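Local coordinates for protein poly A polymerase (Aquifex aeolicus, PDB 4WBY) that adds the terminal adenosine to tRNA ending in CC, using ATP and magnesium, in the final step of building the CCA terminus, at residues His70-Pro73 and Ala78-Lys81; Asp114-Asp119 and Asp139-Leu144. One frame throughout, in Å; residues are numbered along the deposited sequence.

Interaction 1 (His70-Pro73 and Ala78-Lys81)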
ATOM      1  N   HIS A  70     -24.601   5.725  -2.324  1.00 19.52           N
ATOM      2  CA  HIS A  70     -23.916   6.952  -2.708  1.00 20.83           C
ATOM      3  C   HIS A  70     -23.739   7.025  -4.208  1.00 20.38           C
ATOM      4  O   HIS A  70     -22.840   6.383  -4.742  1.00 21.23           O
ATOM      5  CB  HIS A  70     -22.519   7.021  -2.080  0.50 22.17           C
ATOM      6  CG  HIS A  70     -22.496   7.418  -0.638  0.50 24.12           C
ATOM      7  ND1 HIS A  70     -21.334   7.408   0.104  0.50 25.22           N
ATOM      8  CD2 HIS A  70     -23.470   7.858   0.192  0.50 21.92           C
ATOM      9  CE1 HIS A  70     -21.597   7.814   1.333  0.50 25.00           C
ATOM     10  NE2 HIS A  70     -22.886   8.089   1.414  0.50 24.42           N
ATOM     11  N   PRO A  71     -24.580   7.813  -4.891  1.00 21.27           N
ATOM     12  CA  PRO A  71     -24.467   7.952  -6.346  1.00 24.44           C
ATOM     13  C   PRO A  71     -23.506   9.053  -6.765  1.00 25.85           C
ATOM     14  O   PRO A  71     -23.359  10.069  -6.076  1.00 28.30           O
ATOM     15  CB  PRO A  71     -25.894   8.304  -6.769  1.00 25.45           C
ATOM     16  CG  PRO A  71     -26.421   9.083  -5.608  1.00 26.59           C
ATOM     17  CD  PRO A  71     -25.781   8.485  -4.365  1.00 23.92           C
ATOM     18  N   PHE A  72     -22.868   8.843  -7.907  1.00 25.69           N
ATOM     19  CA  PHE A  72     -21.978   9.824  -8.499  1.00 26.47           C
ATOM     20  C   PHE A  72     -22.283   9.938  -9.989  1.00 28.35           C
ATOM     21  O   PHE A  72     -21.622   9.304 -10.808  1.00 27.19           O
ATOM     22  CB  PHE A  72     -20.523   9.430  -8.256  1.00 29.93           C
ATOM     23  CG  PHE A  72     -20.156   9.365  -6.803  1.00 31.24           C
ATOM     24  CD1 PHE A  72     -19.717  10.500  -6.136  1.00 35.89           C
ATOM     25  CD2 PHE A  72     -20.274   8.182  -6.093  1.00 33.06           C
ATOM     26  CE1 PHE A  72     -19.386  10.450  -4.793  1.00 38.89           C
ATOM     27  CE2 PHE A  72     -19.943   8.128  -4.749  1.00 36.60           C
ATOM     28  CZ  PHE A  72     -19.500   9.262  -4.101  1.00 39.35           C
ATOM     29  N   PRO A  73     -23.303  10.736 -10.337  1.00 32.62           N
ATOM     30  CA  PRO A  73     -23.806  10.836 -11.714  1.00 34.16           C
ATOM     31  C   PRO A  73     -22.732  11.196 -12.734  1.00 34.00           C
ATOM     32  O   PRO A  73     -22.760  10.681 -13.849  1.00 35.61           O
ATOM     33  CB  PRO A  73     -24.857  11.945 -11.624  1.00 36.22           C
ATOM     34  CG  PRO A  73     -25.320  11.901 -10.211  1.00 36.94           C
ATOM     35  CD  PRO A  73     -24.109  11.536  -9.398  1.00 34.33           C
ATOM     36  N   ALA A  78     -21.859   4.191  -8.414  1.00 16.78           N
ATOM     37  CA  ALA A  78     -22.517   4.238  -7.109  1.00 16.97           C
ATOM     38  C   ALA A  78     -21.867   3.250  -6.153  1.00 17.04           C
ATOM     39  O   ALA A  78     -21.364   2.211  -6.568  1.00 18.25           O
ATOM     40  CB  ALA A  78     -24.009   3.945  -7.243  1.00 19.06           C
ATOM     41  N   HIS A  79     -21.890   3.579  -4.870  1.00 17.76           N
ATOM     42  CA  HIS A  79     -21.308   2.734  -3.837  1.00 19.48           C
ATOM     43  C   HIS A  79     -22.330   2.455  -2.752  1.00 17.49           C
ATOM     44  O   HIS A  79     -23.146   3.321  -2.418  1.00 17.77           O
ATOM     45  CB  HIS A  79     -20.063   3.394  -3.226  1.00 25.35           C
ATOM     46  CG  HIS A  79     -18.987   3.699  -4.221  1.00 33.89           C
ATOM     47  ND1 HIS A  79     -19.055   4.768  -5.088  1.00 39.57           N
ATOM     48  CD2 HIS A  79     -17.817   3.071  -4.489  1.00 38.99           C
ATOM     49  CE1 HIS A  79     -17.970   4.790  -5.842  1.00 40.93           C
ATOM     50  NE2 HIS A  79     -17.203   3.770  -5.500  1.00 40.80           N
ATOM     51  N   LEU A  80     -22.304   1.233  -2.228  1.00 16.15           N
ATOM     52  CA  LEU A  80     -23.132   0.869  -1.081  1.00 15.62           C
ATOM     53  C   LEU A  80     -22.473  -0.280  -0.338  1.00 15.59           C
ATOM     54  O   LEU A  80     -21.554  -0.923  -0.849  1.00 18.43           O
ATOM     55  CB  LEU A  80     -24.556   0.494  -1.507  1.00 17.01           C
ATOM     56  CG  LEU A  80     -24.660  -0.675  -2.483  1.00 17.17           C
ATOM     57  CD1 LEU A  80     -25.896  -1.520  -2.221  1.00 23.10           C
ATOM     58  CD2 LEU A  80     -24.688  -0.153  -3.909  1.00 24.31           C
ATOM     59  N   LYS A  81     -22.925  -0.512   0.885  1.00 17.20           N
ATOM     60  CA  LYS A  81     -22.400  -1.582   1.708  1.00 17.04           C
ATOM     61  C   LYS A  81     -23.564  -2.455   2.155  1.00 16.69           C
ATOM     62  O   LYS A  81     -24.591  -1.945   2.593  1.00 19.20           O
ATOM     63  CB  LYS A  81     -21.646  -1.017   2.916  1.00 20.38           C
ATOM     64  CG  LYS A  81     -20.895  -2.068   3.730  1.00 26.52           C
ATOM     65  CD  LYS A  81     -20.034  -1.441   4.823  1.00 31.45           C
ATOM     66  CE  LYS A  81     -19.240  -2.501   5.577  1.00 35.61           C
ATOM     67  NZ  LYS A  81     -18.331  -1.914   6.606  1.00 38.89           N
TER
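His70 and His79 face each other as an antiparallel hydrogen-bonded pair, the short strand axes of 70-72 and 78-81 running 4.7 Å apart at 168°. His70 N gives a nearly straight bond to His79 O at 2.8 Å, arriving almost head-on to that carbonyl; the return bond, His79 N to His70 O at 3.0 Å, is more bent, its donor tilted from the carbonyl plane. Ala78 CA also brings its hydrogen to His70 O, 3.2 Å away, so that oxygen takes a second, CH···O contact. One residue on, Pro71 and Ala78 make the non-hydrogen-bonded pair, with Ala78 CB resting against Pro71 CA.

The side-chain contact lies between Phe72 and His79. With its CG anti to the carbonyl carbon (chi1 -61°), Phe72 swings its ring back and across toward the partner strand, and Phe72 CE2 reaches His79 ND1 at 3.5 Å. The two planes stand at 82°, close to perpendicular, with the ring centroids 5.5 Å apart. His79 NE2 is hydrogen-bonded to Glu88 OE1, which also holds the imidazole, and the His79 side chain lies about 6 Å from that of Asp47, a probable magnesium ligand.

The pair forms a beta hairpin at the margin of the head-domain sheet: strand 69-72 is outermost, strand 77-82 continues the pairing to strand 85-91, and helix 54-65 packs on the face carrying Pro71, Ala78 and Leu80.

Interaction 2 (Asp114-Asp119 and Asp139-Leu144)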
ATOM      1  N   ASP A 114     -14.498  -1.378 -21.889  1.00 21.22           N
ATOM      2  CA  ASP A 114     -14.213  -0.981 -20.515  1.00 19.29           C
ATOM      3  C   ASP A 114     -12.990  -1.708 -19.941  1.00 20.12           C
ATOM      4  O   ASP A 114     -12.254  -1.166 -19.114  1.00 22.69           O
ATOM      5  CB  ASP A 114     -15.428  -1.246 -19.633  1.00 19.71           C
ATOM      6  CG  ASP A 114     -15.217  -0.792 -18.212  1.00 23.60           C
ATOM      7  OD1 ASP A 114     -14.785  -1.626 -17.388  1.00 26.01           O
ATOM      8  OD2 ASP A 114     -15.481   0.397 -17.919  1.00 23.25           O
ATOM      9  N   LEU A 115     -12.782  -2.945 -20.368  1.00 18.80           N
ATOM     10  CA  LEU A 115     -11.663  -3.722 -19.854  1.00 19.19           C
ATOM     11  C   LEU A 115     -10.341  -3.352 -20.526  1.00 18.89           C
ATOM     12  O   LEU A 115      -9.300  -3.326 -19.874  1.00 20.18           O
ATOM     13  CB  LEU A 115     -11.935  -5.214 -20.029  1.00 19.37           C
ATOM     14  CG  LEU A 115     -13.113  -5.760 -19.222  1.00 18.64           C
ATOM     15  CD1 LEU A 115     -13.325  -7.223 -19.551  1.00 21.30           C
ATOM     16  CD2 LEU A 115     -12.838  -5.590 -17.744  1.00 22.04           C
ATOM     17  N   ILE A 116     -10.383  -3.062 -21.822  1.00 19.91           N
ATOM     18  CA  ILE A 116      -9.156  -2.880 -22.590  1.00 21.61           C
ATOM     19  C   ILE A 116      -8.458  -1.579 -22.203  1.00 21.96           C
ATOM     20  O   ILE A 116      -7.282  -1.379 -22.513  1.00 23.74           O
ATOM     21  CB  ILE A 116      -9.447  -2.908 -24.109  1.00 23.43           C
ATOM     22  CG1 ILE A 116      -8.187  -3.255 -24.909  1.00 27.43           C
ATOM     23  CG2 ILE A 116     -10.056  -1.598 -24.576  1.00 22.89           C
ATOM     24  CD1 ILE A 116      -8.455  -3.430 -26.402  1.00 29.69           C
ATOM     25  N   ARG A 117      -9.172  -0.708 -21.498  1.00 21.97           N
ATOM     26  CA  ARG A 117      -8.598   0.559 -21.060  1.00 23.62           C
ATOM     27  C   ARG A 117      -7.916   0.454 -19.688  1.00 24.89           C
ATOM     28  O   ARG A 117      -7.408   1.444 -19.173  1.00 28.42           O
ATOM     29  CB  ARG A 117      -9.675   1.642 -21.011  1.00 27.45           C
ATOM     30  CG  ARG A 117     -10.721   1.341 -19.982  1.00 28.01           C
ATOM     31  CD  ARG A 117     -11.594   2.526 -19.661  1.00 29.22           C
ATOM     32  NE  ARG A 117     -12.599   2.149 -18.671  1.00 29.12           N
ATOM     33  CZ  ARG A 117     -12.363   2.047 -17.367  1.00 32.90           C
ATOM     34  NH1 ARG A 117     -11.152   2.300 -16.883  1.00 34.18           N
ATOM     35  NH2 ARG A 117     -13.341   1.695 -16.543  1.00 32.07           N
ATOM     36  N   ARG A 118      -7.894  -0.738 -19.102  1.00 21.00           N
ATOM     37  CA  ARG A 118      -7.288  -0.910 -17.776  1.00 20.73           C
ATOM     38  C   ARG A 118      -5.769  -1.102 -17.860  1.00 20.44           C
ATOM     39  O   ARG A 118      -5.196  -0.999 -18.945  1.00 24.24           O
ATOM     40  CB  ARG A 118      -7.974  -2.070 -17.057  1.00 20.78           C
ATOM     41  CG  ARG A 118      -9.386  -1.666 -16.628  1.00 22.66           C
ATOM     42  CD  ARG A 118     -10.313  -2.824 -16.348  1.00 23.03           C
ATOM     43  NE  ARG A 118     -11.677  -2.324 -16.187  1.00 22.28           N
ATOM     44  CZ  ARG A 118     -12.239  -2.038 -15.017  1.00 19.77           C
ATOM     45  NH1 ARG A 118     -11.557  -2.228 -13.893  1.00 19.21           N
ATOM     46  NH2 ARG A 118     -13.495  -1.583 -14.973  1.00 20.47           N
ATOM     47  N   ASP A 119      -5.084  -1.335 -16.742  1.00 15.39           N
ATOM     48  CA  ASP A 119      -3.622  -1.250 -16.827  1.00 14.88           C
ATOM     49  C   ASP A 119      -2.919  -2.529 -17.325  1.00 13.35           C
ATOM     50  O   ASP A 119      -2.166  -2.462 -18.303  1.00 15.46           O
ATOM     51  CB  ASP A 119      -2.994  -0.785 -15.499  1.00 15.85           C
ATOM     52  CG  ASP A 119      -3.492  -1.537 -14.259  1.00 16.76           C
ATOM     53  OD1 ASP A 119      -4.157  -2.593 -14.339  1.00 16.34           O
ATOM     54  OD2 ASP A 119      -3.164  -1.044 -13.156  1.00 18.70           O
ATOM     55  N   ASP A 139     -12.115 -13.260 -20.398  1.00 15.52           N
ATOM     56  CA  ASP A 139     -10.689 -12.990 -20.463  1.00 15.83           C
ATOM     57  C   ASP A 139     -10.307 -12.764 -21.915  1.00 16.83           C
ATOM     58  O   ASP A 139     -10.006 -13.715 -22.644  1.00 19.49           O
ATOM     59  CB  ASP A 139      -9.911 -14.153 -19.845  1.00 15.43           C
ATOM     60  CG  ASP A 139      -8.421 -13.958 -19.891  1.00 16.01           C
ATOM     61  OD1 ASP A 139      -7.951 -12.826 -20.145  1.00 17.76           O
ATOM     62  OD2 ASP A 139      -7.727 -14.965 -19.665  1.00 16.78           O
ATOM     63  N   TYR A 140     -10.376 -11.503 -22.336  1.00 18.74           N
ATOM     64  CA  TYR A 140     -10.101 -11.132 -23.720  1.00 20.56           C
ATOM     65  C   TYR A 140      -8.627 -10.998 -24.050  1.00 18.99           C
ATOM     66  O   TYR A 140      -8.256 -11.051 -25.221  1.00 22.69           O
ATOM     67  CB  TYR A 140     -10.769  -9.798 -24.068  1.00 23.53           C
ATOM     68  CG  TYR A 140     -12.278  -9.790 -24.027  1.00 26.02           C
ATOM     69  CD1 TYR A 140     -13.023 -10.564 -24.911  1.00 29.15           C
ATOM     70  CD2 TYR A 140     -12.959  -8.978 -23.133  1.00 25.13           C
ATOM     71  CE1 TYR A 140     -14.404 -10.549 -24.884  1.00 29.85           C
ATOM     72  CE2 TYR A 140     -14.346  -8.953 -23.102  1.00 25.66           C
ATOM     73  CZ  TYR A 140     -15.061  -9.743 -23.977  1.00 29.57           C
ATOM     74  OH  TYR A 140     -16.435  -9.721 -23.953  1.00 32.93           O
ATOM     75  N   PHE A 141      -7.797 -10.800 -23.030  1.00 16.71           N
ATOM     76  CA  PHE A 141      -6.450 -10.284 -23.256  1.00 16.82           C
ATOM     77  C   PHE A 141      -5.335 -11.145 -22.688  1.00 16.06           C
ATOM     78  O   PHE A 141      -4.198 -10.698 -22.583  1.00 19.32           O
ATOM     79  CB  PHE A 141      -6.350  -8.871 -22.690  1.00 20.98           C
ATOM     80  CG  PHE A 141      -7.509  -8.001 -23.071  1.00 25.82           C
ATOM     81  CD1 PHE A 141      -7.717  -7.655 -24.396  1.00 28.14           C
ATOM     82  CD2 PHE A 141      -8.401  -7.546 -22.115  1.00 30.48           C
ATOM     83  CE1 PHE A 141      -8.792  -6.859 -24.759  1.00 31.56           C
ATOM     84  CE2 PHE A 141      -9.477  -6.750 -22.469  1.00 32.38           C
ATOM     85  CZ  PHE A 141      -9.676  -6.408 -23.791  1.00 33.32           C
ATOM     86  N   GLY A 142      -5.653 -12.389 -22.366  1.00 16.28           N
ATOM     87  CA  GLY A 142      -4.645 -13.328 -21.906  1.00 15.00           C
ATOM     88  C   GLY A 142      -4.283 -13.188 -20.440  1.00 14.30           C
ATOM     89  O   GLY A 142      -3.154 -13.491 -20.046  1.00 15.12           O
ATOM     90  N   GLY A 143      -5.232 -12.734 -19.628  1.00 14.47           N
ATOM     91  CA  GLY A 143      -4.974 -12.543 -18.214  1.00 14.83           C
ATOM     92  C   GLY A 143      -4.701 -13.833 -17.467  1.00 12.88           C
ATOM     93  O   GLY A 143      -3.803 -13.880 -16.634  1.00 13.29           O
ATOM     94  N   LEU A 144      -5.460 -14.888 -17.753  1.00 12.67           N
ATOM     95  CA  LEU A 144      -5.245 -16.141 -17.038  1.00 12.57           C
ATOM     96  C   LEU A 144      -3.885 -16.731 -17.415  1.00 12.42           C
ATOM     97  O   LEU A 144      -3.166 -17.245 -16.555  1.00 13.29           O
ATOM     98  CB  LEU A 144      -6.370 -17.144 -17.316  1.00 13.92           C
ATOM     99  CG  LEU A 144      -6.370 -18.398 -16.433  1.00 13.91           C
ATOM    100  CD1 LEU A 144      -6.544 -18.069 -14.941  1.00 16.85           C
ATOM    101  CD2 LEU A 144      -7.457 -19.374 -16.886  1.00 14.79           C
TER
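No hydrogen bond crosses between Leu115, Ile116 and the two aromatic residues Tyr140 and Phe141: apolar contact alone joins 114-119 to 139-144, although each segment is laced internally by polar bonds. Phe141 does most of the work. Leu115 CB lies in the plane of its ring at the edge, 3.8 Å from Phe141 CE2, while Ile116 CB approaches Phe141 CZ obliquely at 3.5 Å. Ile116 runs its CG1 branch anti to the backbone N (chi1 -158°), which carries CG1 and CD1 past Phe141 CE1, the two side chains crossing at about a right angle. Tyr140 CB sits over the centre of one Phe141 face, and the edge of the Tyr140 ring meets Leu115 CD1, 4.0 Å from Tyr140 CD2. An alanine in place of Phe141 would probably leave Leu115 CB and Ile116 without their main partner and open a gap between the helix end and the loop.

Behind this seam, Asp114 gathers two arginines. Arg118 NH2 meets the syn lone pair of OD1 of Asp114 at 2.7 Å, nearly in its guanidinium plane, while Arg118 NE bonds to Asp114 O from above the carbonyl plane. Arg117 NH2 comes to Asp114 OD2 at 2.9 Å, from above the carboxylate plane. Across the seam, Asp139 OD1 accepts from Gly143 N at 2.8 Å and OD2 from Leu144 N, tying the loop to the first turn of helix 143-149.

Arg118 and Asp119 bind ATP; Asp119 OD2 salt-bridges Arg169, and Asp119 OD1 hydrogen-bonds to Asn123 ND2. The apolar seam lies beside this ATP site of the head domain: it joins the end of helix 111-116, just before them, to the loop entering helix 143-149, and the Asp114 network probably helps position Arg118.

Both interactions belong to the nucleotidyltransferase head domain and follow one another along the chain, the hairpin of interaction 1 closing before interaction 2 opens. Their centres are 25 Å apart and their nearest atoms about 11 Å, so they do not touch. The seven-stranded mixed sheet connects them: interaction 1 pairs outermost strand 69-72 with 77-82, whereas the second segment of interaction 2 follows strand 137-138, outermost at the other end. Between these ends, strand 45-51 carries Asp45 and Asp47, the inferred magnesium ligands. The sheet thus runs from the surface hairpin to the strand leading into 139-144, and 114-119, which supplies the ATP-binding Arg118 and Asp119, packs against both Val49 of strand 45-51 and that loop.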